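Local atomic coordinates of putative glyoxalase superfamily protein (Ralstonia eutropha, PDB entry 3IUZ), a protein that probably acts as an iron(II)-dependent dioxygenase that converts 2-oxoadipate to 2-hydroxyglutarate with loss of carbon dioxide. Residues 3-8 / 188-193; 43-48 / 194-199; 8-13 / 20-25; 26-31 / 49-54. All blocks are in the same frame, centred on the assembly; numbering follows the deposited sequence.

Contact 1: residues 3-8 / 188-193; sequences HPNIAT and LTVADG
The amide of Asn5 meets Val190 flat-on: the valine CG2 methyl sits above one face of the group, 4.1 Å from Asn5 CG, and comes nearest at OD1 of Asn5, 3.9 Å away. The nitrogen end of the same amide is engaged elsewhere, since ND2 is hydrogen-bonded to Glu44 OE1 and to Gly38 O. Those two partners probably hold the plate with this face toward the valine. A second flat group, the Pro4 carbonyl, is gripped twice from within its own helix. Thr8 N and Thr8 OG1 both bond to Pro4 O, at 2.9 Å each, and they approach from opposite faces of the carbonyl plane. With its hydroxyl drawn back in this way, Thr8 presents its methyl to Val190.

The contact thus pairs the opening turns of two helices, 4-14 and 190-200, each with its N-cap residue, His3 and Thr189 respectively. Thr189 makes the classical capping bond, its OG1 accepting from Asp192 N at 3.0 Å with an N-H...O angle of 155°.

Val190, in the first turn of its helix, spreads its two methyls over different partners. With CG1 anti to the backbone N (chi1 174°), that branch is directed at Thr8, where the side chains cross at about a right angle. Thr8 CG2 and Val190 CG1 stand 3.5 Å apart, closer than carbon atoms usually pack, while the CG2 branch keeps a more relaxed distance from Asn5 near the protein surface.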
loop_
_atom_site.group_PDB
_atom_site.type_symbol
_atom_site.label_atom_id
_atom_site.label_comp_id
_atom_site.label_asym_id
_atom_site.label_seq_id
_atom_site.Cartn_x
_atom_site.Cartn_y
_atom_site.Cartn_z
ATOM N N HIS A 3 16.178 -1.576 16.763
ATOM C CA HIS A 3 16.451 -0.619 15.713
ATOM C C HIS A 3 16.029 0.764 16.204
ATOM O O HIS A 3 14.929 1.211 15.921
ATOM C CB HIS A 3 15.700 -1.053 14.473
ATOM C CG HIS A 3 16.028 -2.452 14.051
ATOM N ND1 HIS A 3 15.371 -3.559 14.557
ATOM C CD2 HIS A 3 17.013 -2.934 13.253
ATOM C CE1 HIS A 3 15.893 -4.654 14.038
ATOM N NE2 HIS A 3 16.900 -4.307 13.251
ATOM N N PRO A 4 16.915 1.431 16.944
ATOM C CA PRO A 4 16.511 2.664 17.622
ATOM C C PRO A 4 16.039 3.759 16.657
ATOM O O PRO A 4 15.066 4.445 16.977
ATOM C CB PRO A 4 17.767 3.081 18.392
ATOM C CG PRO A 4 18.406 1.758 18.720
ATOM C CD PRO A 4 18.226 0.959 17.438
ATOM N N ASN A 5 16.710 3.943 15.530
ATOM C CA ASN A 5 16.267 4.991 14.608
ATOM C C ASN A 5 14.853 4.706 14.088
ATOM O O ASN A 5 14.013 5.587 14.133
ATOM C CB ASN A 5 17.225 5.213 13.462
ATOM C CG ASN A 5 18.300 6.217 13.817
ATOM O OD1 ASN A 5 18.422 6.630 14.981
ATOM N ND2 ASN A 5 19.083 6.612 12.831
ATOM N N ILE A 6 14.608 3.478 13.651
ATOM C CA ILE A 6 13.275 3.109 13.139
ATOM C C ILE A 6 12.241 3.219 14.280
ATOM O O ILE A 6 11.134 3.730 14.102
ATOM C CB ILE A 6 13.264 1.726 12.476
ATOM C CG1 ILE A 6 13.941 1.824 11.090
ATOM C CG2 ILE A 6 11.812 1.221 12.301
ATOM C CD1 ILE A 6 14.496 0.528 10.546
ATOM N N ALA A 7 12.626 2.803 15.470
ATOM C CA ALA A 7 11.710 2.852 16.594
ATOM C C ALA A 7 11.303 4.314 16.871
ATOM O O ALA A 7 10.139 4.610 17.164
ATOM C CB ALA A 7 12.339 2.176 17.838
ATOM N N THR A 8 12.260 5.217 16.842
ATOM C CA THR A 8 11.984 6.651 17.078
ATOM C C THR A 8 11.076 7.236 16.000
ATOM O O THR A 8 10.091 7.921 16.300
ATOM C CB THR A 8 13.266 7.457 17.125
ATOM O OG1 THR A 8 14.109 6.886 18.119
ATOM C CG2 THR A 8 13.008 8.989 17.493
ATOM N N LEU A 188 17.992 12.679 6.719
ATOM C CA LEU A 188 17.362 13.831 7.381
ATOM C C LEU A 188 17.659 13.659 8.872
ATOM O O LEU A 188 17.967 12.552 9.300
ATOM C CB LEU A 188 15.841 13.849 7.175
ATOM C CG LEU A 188 15.289 14.140 5.777
ATOM C CD1 LEU A 188 13.814 13.741 5.720
ATOM C CD2 LEU A 188 15.542 15.622 5.367
ATOM N N THR A 189 17.521 14.711 9.682
ATOM C CA THR A 189 17.524 14.503 11.132
ATOM C C THR A 189 16.391 13.519 11.471
ATOM O O THR A 189 15.443 13.381 10.680
ATOM C CB THR A 189 17.283 15.833 11.887
ATOM O OG1 THR A 189 15.990 16.330 11.563
ATOM C CG2 THR A 189 18.387 16.875 11.534
ATOM N N VAL A 190 16.475 12.826 12.610
ATOM C CA VAL A 190 15.443 11.884 12.966
ATOM C C VAL A 190 14.103 12.654 13.094
ATOM O O VAL A 190 13.088 12.174 12.624
ATOM C CB VAL A 190 15.794 11.038 14.216
ATOM C CG1 VAL A 190 14.594 10.164 14.629
ATOM C CG2 VAL A 190 17.053 10.149 13.971
ATOM N N ALA A 191 14.115 13.865 13.678
ATOM C CA ALA A 191 12.880 14.651 13.794
ATOM C C ALA A 191 12.284 14.941 12.416
ATOM O O ALA A 191 11.089 14.813 12.216
ATOM C CB ALA A 191 13.158 15.973 14.540
ATOM N N ASP A 192 13.115 15.358 11.467
ATOM C CA ASP A 192 12.619 15.710 10.140
ATOM C C ASP A 192 12.126 14.475 9.389
ATOM O O ASP A 192 11.168 14.547 8.639
ATOM C CB ASP A 192 13.670 16.431 9.281
ATOM C CG ASP A 192 13.915 17.882 9.694
ATOM O OD1 ASP A 192 13.238 18.388 10.613
ATOM O OD2 ASP A 192 14.805 18.503 9.062
ATOM N N GLY A 193 12.786 13.349 9.574
ATOM C CA GLY A 193 12.303 12.097 9.006
ATOM C C GLY A 193 10.957 11.648 9.550
ATOM O O GLY A 193 10.121 11.149 8.799
#

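Contact 2: residues 43-48 / 194-199; sequences AEIAQA and AELIGL
Ile45 and Ile197 point at each other from neighbouring helices, and their side chains meet at a slant rather than end to end. The CG2 branch of Ile45 lies against the CG1 methylene of Ile197 at 4.1 Å. Beyond that point the chain of Ile197 runs on past Ile45, so that its terminal CD1 reaches Ala48 CB, 3.7 Å away. On the way CD1 also passes the backbone, 4.0 Å from Ile45 O. The first torsion of Ile197 (-69°) sets CG1 beside its own backbone N and so steers this longer branch along helix 42-60, where Ile45 and the small Ala48, one turn later, receive it. Leu196 offers a looser flank, its CD2 lying 4.4 Å from Ile45 CG2.

The contact joins helices 42-60 and 190-200; the axes of segments 43-48 and 194-199 run in broadly the same direction, approaching to 10.1 Å and crossing at -38°. Leu182 of helix 173-185 and Leu188 touch both Ile45 and Leu196 and extend the apolar patch, while Asn13 of helix 4-14 packs on Ile197.

The carboxylates of these two segments are engaged elsewhere: Glu44 OE1 accepts from Thr41 N and Asn5 ND2, and Glu195 forms a salt bridge with Arg174. All four touching residues are buried, and their side chains meet through hydrocarbon, with the Ile45 carbonyl oxygen as the one polar atom brushed. Cohesion therefore rests on dispersion and on exclusion of water, with fit of shape in place of directional bonds.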
loop_
_atom_site.group_PDB
_atom_site.type_symbol
_atom_site.label_atom_id
_atom_site.label_comp_id
_atom_site.label_asym_id
_atom_site.label_seq_id
_atom_site.Cartn_x
_atom_site.Cartn_y
_atom_site.Cartn_z
ATOM N N ALA A 43 16.885 4.809 3.669
ATOM C CA ALA A 43 16.472 3.416 3.925
ATOM C C ALA A 43 15.677 3.268 5.238
ATOM O O ALA A 43 14.627 2.615 5.293
ATOM C CB ALA A 43 17.669 2.511 3.966
ATOM N N GLU A 44 16.215 3.806 6.320
ATOM C CA GLU A 44 15.488 3.797 7.580
ATOM C C GLU A 44 14.103 4.479 7.465
ATOM O O GLU A 44 13.102 3.974 8.008
ATOM C CB GLU A 44 16.298 4.493 8.658
ATOM C CG GLU A 44 17.593 3.746 9.039
ATOM C CD GLU A 44 18.537 4.524 9.928
ATOM O OE1 GLU A 44 18.378 5.764 10.092
ATOM O OE2 GLU A 44 19.456 3.879 10.479
ATOM N N ILE A 45 14.063 5.627 6.790
ATOM C CA ILE A 45 12.830 6.351 6.659
ATOM C C ILE A 45 11.839 5.539 5.833
ATOM O O ILE A 45 10.630 5.463 6.169
ATOM C CB ILE A 45 13.059 7.768 6.073
ATOM C CG1 ILE A 45 13.735 8.636 7.132
ATOM C CG2 ILE A 45 11.747 8.423 5.590
ATOM C CD1 ILE A 45 14.511 9.889 6.519
ATOM N N ALA A 46 12.331 4.950 4.744
ATOM C CA ALA A 46 11.459 4.174 3.867
ATOM C C ALA A 46 10.858 2.978 4.599
ATOM O O ALA A 46 9.653 2.688 4.464
ATOM C CB ALA A 46 12.202 3.721 2.614
ATOM N N GLN A 47 11.690 2.285 5.362
ATOM C CA GLN A 47 11.264 1.142 6.161
ATOM C C GLN A 47 10.250 1.574 7.246
ATOM O O GLN A 47 9.171 0.928 7.370
ATOM C CB GLN A 47 12.467 0.440 6.770
ATOM C CG GLN A 47 12.151 -0.691 7.735
ATOM C CD GLN A 47 11.500 -1.841 7.093
ATOM O OE1 GLN A 47 11.609 -2.051 5.883
ATOM N NE2 GLN A 47 10.808 -2.642 7.914
ATOM N N ALA A 48 10.530 2.691 7.934
ATOM C CA ALA A 48 9.591 3.199 8.970
ATOM C C ALA A 48 8.290 3.625 8.354
ATOM O O ALA A 48 7.222 3.234 8.897
ATOM C CB ALA A 48 10.156 4.284 9.807
ATOM N N ALA A 194 10.787 11.800 10.859
ATOM C CA ALA A 194 9.534 11.503 11.533
ATOM C C ALA A 194 8.457 12.448 10.999
ATOM O O ALA A 194 7.323 12.012 10.763
ATOM C CB ALA A 194 9.667 11.662 13.072
ATOM N N GLU A 195 8.817 13.723 10.793
ATOM C CA GLU A 195 7.860 14.690 10.251
ATOM C C GLU A 195 7.481 14.303 8.837
ATOM O O GLU A 195 6.284 14.267 8.497
ATOM C CB GLU A 195 8.432 16.106 10.277
ATOM C CG GLU A 195 7.502 17.151 9.681
ATOM C CD GLU A 195 8.122 18.542 9.658
ATOM O OE1 GLU A 195 9.291 18.747 10.127
ATOM O OE2 GLU A 195 7.427 19.441 9.171
ATOM N N LEU A 196 8.472 13.959 8.010
ATOM C CA LEU A 196 8.168 13.520 6.613
ATOM C C LEU A 196 7.218 12.341 6.563
ATOM O O LEU A 196 6.240 12.319 5.782
ATOM C CB LEU A 196 9.462 13.186 5.853
ATOM C CG LEU A 196 9.310 12.645 4.457
ATOM C CD1 LEU A 196 8.535 13.623 3.584
ATOM C CD2 LEU A 196 10.727 12.277 3.833
ATOM N N ILE A 197 7.481 11.337 7.396
ATOM C CA ILE A 197 6.604 10.156 7.417
ATOM C C ILE A 197 5.158 10.584 7.720
ATOM O O ILE A 197 4.214 10.154 7.055
ATOM C CB ILE A 197 7.105 9.099 8.417
ATOM C CG1 ILE A 197 8.396 8.490 7.918
ATOM C CG2 ILE A 197 6.014 8.038 8.719
ATOM C CD1 ILE A 197 9.196 7.745 9.061
ATOM N N GLY A 198 4.996 11.437 8.710
ATOM C CA GLY A 198 3.666 11.940 9.086
ATOM C C GLY A 198 2.944 12.616 7.923
ATOM O O GLY A 198 1.729 12.550 7.821
ATOM N N LEU A 199 3.710 13.276 7.057
ATOM C CA LEU A 199 3.143 14.043 5.957
ATOM C C LEU A 199 2.887 13.148 4.796
ATOM O O LEU A 199 2.000 13.443 3.986
ATOM C CB LEU A 199 4.075 15.162 5.511
ATOM C CG LEU A 199 4.255 16.315 6.512
ATOM C CD1 LEU A 199 5.450 17.214 6.054
ATOM C CD2 LEU A 199 2.928 17.084 6.607
#

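Contact 3: residues 8-13 / 20-25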
loop_
_atom_site.group_PDB
_atom_site.type_symbol
_atom_site.label_atom_id
_atom_site.label_comp_id
_atom_site.label_asym_id
_atom_site.label_seq_id
_atom_site.Cartn_x
_atom_site.Cartn_y
_atom_site.Cartn_z
ATOM N N THR A 8 12.260 5.217 16.842
ATOM C CA THR A 8 11.984 6.651 17.078
ATOM C C THR A 8 11.076 7.236 16.000
ATOM O O THR A 8 10.091 7.921 16.300
ATOM C CB THR A 8 13.266 7.457 17.125
ATOM O OG1 THR A 8 14.109 6.886 18.119
ATOM C CG2 THR A 8 13.008 8.989 17.493
ATOM N N LEU A 9 11.370 6.917 14.740
ATOM C CA LEU A 9 10.525 7.352 13.635
ATOM C C LEU A 9 9.076 6.842 13.799
ATOM O O LEU A 9 8.126 7.587 13.546
ATOM C CB LEU A 9 11.115 6.865 12.291
ATOM C CG LEU A 9 12.475 7.439 11.899
ATOM C CD1 LEU A 9 13.070 6.655 10.696
ATOM C CD2 LEU A 9 12.326 8.986 11.588
ATOM N N LEU A 10 8.926 5.583 14.186
ATOM C CA LEU A 10 7.613 4.970 14.441
ATOM C C LEU A 10 6.883 5.646 15.600
ATOM O O LEU A 10 5.713 6.064 15.493
ATOM C CB LEU A 10 7.763 3.453 14.750
ATOM C CG LEU A 10 8.093 2.546 13.551
ATOM C CD1 LEU A 10 7.963 1.051 13.874
ATOM C CD2 LEU A 10 7.219 2.869 12.395
ATOM N N SER A 11 7.605 5.814 16.674
ATOM C CA SER A 11 7.050 6.325 17.928
ATOM C C SER A 11 6.479 7.729 17.774
ATOM O O SER A 11 5.438 8.019 18.323
ATOM C CB SER A 11 8.120 6.279 19.031
ATOM O OG SER A 11 7.487 6.314 20.290
ATOM N N ALA A 12 7.139 8.567 16.977
ATOM C CA ALA A 12 6.686 9.938 16.696
ATOM C C ALA A 12 5.383 9.898 15.870
ATOM O O ALA A 12 4.586 10.802 15.914
ATOM C CB ALA A 12 7.757 10.720 15.950
ATOM N N ASN A 13 5.149 8.832 15.134
ATOM C CA ASN A 13 3.931 8.725 14.375
ATOM C C ASN A 13 2.832 7.852 14.994
ATOM O O ASN A 13 1.683 8.081 14.715
ATOM C CB ASN A 13 4.261 8.209 12.990
ATOM C CG ASN A 13 4.913 9.283 12.140
ATOM O OD1 ASN A 13 4.215 10.010 11.476
ATOM N ND2 ASN A 13 6.240 9.415 12.199
ATOM N N ARG A 20 5.686 -0.328 20.107
ATOM C CA ARG A 20 6.119 -1.540 20.775
ATOM C C ARG A 20 5.515 -2.772 20.128
ATOM O O ARG A 20 6.233 -3.690 19.856
ATOM C CB ARG A 20 5.814 -1.489 22.295
ATOM C CG ARG A 20 6.957 -0.869 23.091
ATOM C CD ARG A 20 6.834 -1.059 24.638
ATOM N NE ARG A 20 5.878 -0.117 25.244
ATOM C CZ ARG A 20 4.598 -0.382 25.556
ATOM N NH1 ARG A 20 4.051 -1.584 25.346
ATOM N NH2 ARG A 20 3.844 0.574 26.090
ATOM N N HIS A 21 4.216 -2.775 19.875
ATOM C CA HIS A 21 3.566 -3.943 19.256
ATOM C C HIS A 21 4.121 -4.164 17.842
ATOM O O HIS A 21 4.475 -5.280 17.456
ATOM C CB HIS A 21 2.053 -3.714 19.171
ATOM C CG HIS A 21 1.313 -4.718 18.330
ATOM N ND1 HIS A 21 1.134 -6.037 18.713
ATOM C CD2 HIS A 21 0.644 -4.579 17.158
ATOM C CE1 HIS A 21 0.439 -6.675 17.786
ATOM N NE2 HIS A 21 0.106 -5.809 16.845
ATOM N N LEU A 22 4.211 -3.077 17.084
ATOM C CA LEU A 22 4.665 -3.167 15.717
ATOM C C LEU A 22 6.120 -3.712 15.636
ATOM O O LEU A 22 6.431 -4.542 14.765
ATOM C CB LEU A 22 4.514 -1.801 15.031
ATOM C CG LEU A 22 4.368 -1.878 13.513
ATOM C CD1 LEU A 22 3.194 -2.771 13.100
ATOM C CD2 LEU A 22 4.245 -0.471 12.943
ATOM N N LEU A 23 6.988 -3.275 16.553
ATOM C CA LEU A 23 8.390 -3.688 16.503
ATOM C C LEU A 23 8.506 -5.146 16.939
ATOM O O LEU A 23 9.393 -5.859 16.502
ATOM C CB LEU A 23 9.308 -2.786 17.344
ATOM C CG LEU A 23 9.583 -1.353 16.847
ATOM C CD1 LEU A 23 10.270 -0.527 17.919
ATOM C CD2 LEU A 23 10.418 -1.325 15.570
ATOM N N SER A 24 7.615 -5.624 17.799
ATOM C CA SER A 24 7.706 -7.027 18.138
ATOM C C SER A 24 7.113 -7.900 17.028
ATOM O O SER A 24 7.466 -9.049 16.924
ATOM C CB SER A 24 7.037 -7.315 19.467
ATOM O OG SER A 24 5.649 -7.333 19.271
ATOM N N LEU A 25 6.266 -7.340 16.174
ATOM C CA LEU A 25 5.554 -8.126 15.154
ATOM C C LEU A 25 6.315 -8.193 13.806
ATOM O O LEU A 25 6.475 -9.271 13.244
ATOM C CB LEU A 25 4.180 -7.513 14.895
ATOM C CG LEU A 25 3.332 -8.131 13.799
ATOM C CD1 LEU A 25 2.955 -9.580 14.142
ATOM C CD2 LEU A 25 2.096 -7.192 13.531
#
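Leu10 meets two consecutive leucines, Leu22 and Leu23, through a single methyl. Its CD1 is 3.8 Å from Leu23 CD2 and 4.1 Å from Leu22 CD2, so one branch touches both partners. Two conformations serve the three residues. Leu10 and Leu23 both carry CG beside the backbone N, anti to the carbonyl carbon, and extend onward from there. For Leu23 this extension matters, because its CB does not aim at the other helix and only the end of the chain turns in to meet Leu10, at an oblique angle. Leu22 takes the alternative, with CG on the far side of CB from its backbone N, although chi1 at -155° falls short of the fully staggered value. Its CD2 branch then faces Leu10, and the two side chains are roughly perpendicular.

Away from the leucines, polar side chains turn back on their own helices. Asn13 ND2 donates to Leu9 O at 3.0 Å, with an N-H...O angle of 167° and the acceptor close to the amide plane. The same nitrogen also bonds to Ala194 O, so Asn13 ties helix 4-14 to helix 190-200. On the other helix, Ser24 OG binds His21 O at 3.0 Å, one turn back.

Helices 4-14 and 16-25 follow each other almost without a break, and Ser11 packs on Glu16 and Thr19 just beyond the turn. The result is a pair of consecutive helices on a very short connection, the second turning back so that leucines fill the angle between them.

Contact 4: residues 26-31 / 49-54; sequences VSVPDG and LNMVLF
Val26 and Met51, modelled as selenomethionine, run alongside one another, pointing opposite ways, and the methyl at the end of Met51 is the bump that fills the hollow. CE settles against Val26, the first residue of segment 26-31, 3.7 Å from Val26 O and 3.9 Å from Val26 CB. Val28 closes the next side of this niche: its CG2 lies 4.1 Å from CE and equally far from SE of Met51, the two side chains standing nearly square to each other. A bend at the last torsion of Met51 (chi3 85°) turns the methyl aside from the line of the otherwise extended chain and brings it over the valine backbone.

Val26 is itself a bump for the other end of the contact. Its two methyls diverge, CG1 keeping near Met51 while CG2, beside the backbone N, pushes against Phe54. There CG2 approaches the CD2-CE2 bond of the ring obliquely, 3.8 Å from CE2 and 3.9 Å from CD2. Phe54 follows Met51 by three residues, and between them they cradle the valine along one side of helix 42-60. The fit is wholly apolar apart from the carbonyl oxygen that Met51 CE brushes.

Segment 26-31 is the irregular chain that leaves helix 16-25. Met51 also touches Ile6 and Leu10 of helix 4-14 and Leu22 and Leu23 of helix 16-25. The Phe54 ring, for its part, meets Phe80, at the start of strand 80-87, which places this contact between the N-terminal helices and the mixed sheet.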
loop_
_atom_site.group_PDB
_atom_site.type_symbol
_atom_site.label_atom_id
_atom_site.label_comp_id
_atom_site.label_asym_id
_atom_site.label_seq_id
_atom_site.Cartn_x
_atom_site.Cartn_y
_atom_site.Cartn_z
ATOM N N VAL A 26 6.737 -7.033 13.310
ATOM C CA VAL A 26 7.230 -6.877 11.949
ATOM C C VAL A 26 8.760 -6.823 11.929
ATOM O O VAL A 26 9.360 -5.925 12.546
ATOM C CB VAL A 26 6.703 -5.612 11.318
ATOM C CG1 VAL A 26 7.201 -5.477 9.852
ATOM C CG2 VAL A 26 5.169 -5.611 11.366
ATOM N N SER A 27 9.388 -7.772 11.231
ATOM C CA SER A 27 10.853 -7.782 11.137
ATOM C C SER A 27 11.366 -6.569 10.448
ATOM O O SER A 27 10.795 -6.100 9.443
ATOM C CB SER A 27 11.370 -8.979 10.370
ATOM O OG SER A 27 11.071 -10.138 11.090
ATOM N N VAL A 28 12.473 -6.054 10.976
ATOM C CA VAL A 28 13.199 -5.010 10.304
ATOM C C VAL A 28 14.327 -5.696 9.583
ATOM O O VAL A 28 15.120 -6.428 10.173
ATOM C CB VAL A 28 13.744 -3.937 11.315
ATOM C CG1 VAL A 28 14.666 -2.961 10.614
ATOM C CG2 VAL A 28 12.621 -3.214 11.970
ATOM N N PRO A 29 14.472 -5.427 8.301
ATOM C CA PRO A 29 15.609 -6.052 7.611
ATOM C C PRO A 29 16.959 -5.631 8.177
ATOM O O PRO A 29 17.125 -4.491 8.639
ATOM C CB PRO A 29 15.466 -5.550 6.168
ATOM C CG PRO A 29 14.581 -4.349 6.237
ATOM C CD PRO A 29 13.771 -4.423 7.483
ATOM N N ASP A 30 17.904 -6.556 8.148
ATOM C CA ASP A 30 19.242 -6.304 8.628
ATOM C C ASP A 30 20.012 -5.577 7.557
ATOM O O ASP A 30 19.710 -5.689 6.388
ATOM C CB ASP A 30 19.981 -7.600 8.921
ATOM C CG ASP A 30 19.461 -8.310 10.143
ATOM O OD1 ASP A 30 19.111 -7.659 11.167
ATOM O OD2 ASP A 30 19.421 -9.560 10.070
ATOM N N GLY A 31 21.022 -4.836 7.957
ATOM C CA GLY A 31 21.863 -4.208 6.956
ATOM C C GLY A 31 21.416 -2.896 6.338
ATOM O O GLY A 31 21.957 -2.486 5.330
ATOM N N LEU A 49 8.331 4.349 7.231
ATOM C CA LEU A 49 7.066 4.714 6.543
ATOM C C LEU A 49 6.229 3.446 6.260
ATOM O O LEU A 49 5.016 3.424 6.526
ATOM C CB LEU A 49 7.287 5.469 5.247
ATOM C CG LEU A 49 6.098 5.705 4.327
ATOM C CD1 LEU A 49 5.059 6.620 5.023
ATOM C CD2 LEU A 49 6.517 6.249 2.948
ATOM N N ASN A 50 6.888 2.422 5.709
ATOM C CA ASN A 50 6.216 1.198 5.349
ATOM C C ASN A 50 5.533 0.554 6.537
ATOM O O ASN A 50 4.447 0.038 6.392
ATOM C CB ASN A 50 7.169 0.178 4.727
ATOM C CG ASN A 50 7.542 0.540 3.305
ATOM O OD1 ASN A 50 6.982 1.491 2.764
ATOM N ND2 ASN A 50 8.560 -0.163 2.720
HETATM N N MSE A 51 6.206 0.575 7.680
HETATM C CA MSE A 51 5.681 -0.012 8.857
HETATM C C MSE A 51 4.449 0.775 9.370
HETATM O O MSE A 51 3.523 0.173 9.919
HETATM C CB MSE A 51 6.798 -0.122 9.914
HETATM C CG MSE A 51 7.918 -1.196 9.544
HETATM SE SE MSE A 51 9.344 -1.142 10.760
HETATM C CE MSE A 51 8.671 -2.301 12.163
ATOM N N VAL A 52 4.480 2.113 9.242
ATOM C CA VAL A 52 3.377 2.945 9.664
ATOM C C VAL A 52 2.199 2.634 8.772
ATOM O O VAL A 52 1.064 2.462 9.271
ATOM C CB VAL A 52 3.745 4.438 9.673
ATOM C CG1 VAL A 52 2.497 5.296 9.932
ATOM C CG2 VAL A 52 4.873 4.678 10.697
ATOM N N LEU A 53 2.473 2.446 7.472
ATOM C CA LEU A 53 1.419 2.183 6.510
ATOM C C LEU A 53 0.805 0.781 6.737
ATOM O O LEU A 53 -0.399 0.590 6.641
ATOM C CB LEU A 53 1.928 2.358 5.055
ATOM C CG LEU A 53 2.223 3.808 4.622
ATOM C CD1 LEU A 53 2.871 3.830 3.206
ATOM C CD2 LEU A 53 0.935 4.673 4.688
ATOM N N PHE A 54 1.655 -0.179 7.035
ATOM C CA PHE A 54 1.260 -1.512 7.448
ATOM C C PHE A 54 0.346 -1.473 8.689
ATOM O O PHE A 54 -0.730 -2.067 8.693
ATOM C CB PHE A 54 2.495 -2.387 7.691
ATOM C CG PHE A 54 2.163 -3.828 8.022
ATOM C CD1 PHE A 54 1.834 -4.717 7.017
ATOM C CD2 PHE A 54 2.143 -4.280 9.334
ATOM C CE1 PHE A 54 1.505 -6.062 7.306
ATOM C CE2 PHE A 54 1.763 -5.611 9.643
ATOM C CZ PHE A 54 1.488 -6.526 8.607
#

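Overall arrangement
The four contacts form one cluster on the same side of the chain's centre, neighbours lying 8 to 13 Å apart between centres. Helix 4-14 serves contacts 1 and 3, helix 190-200 contacts 1 and 2, and helix 42-60 contacts 2 and 4. Along the chain, contact 3 closes before contact 4 opens; both are nested within the long loop closed by contact 1, while contact 2 crosses contacts 1 and 4. Local packing of the first helices is thus joined to a helix that comes some 130 to 180 residues later. The example illustrates how an N-terminal helical group can be knitted by both short- and long-range contacts, beside the mixed sheet of a glyoxalase-related fold.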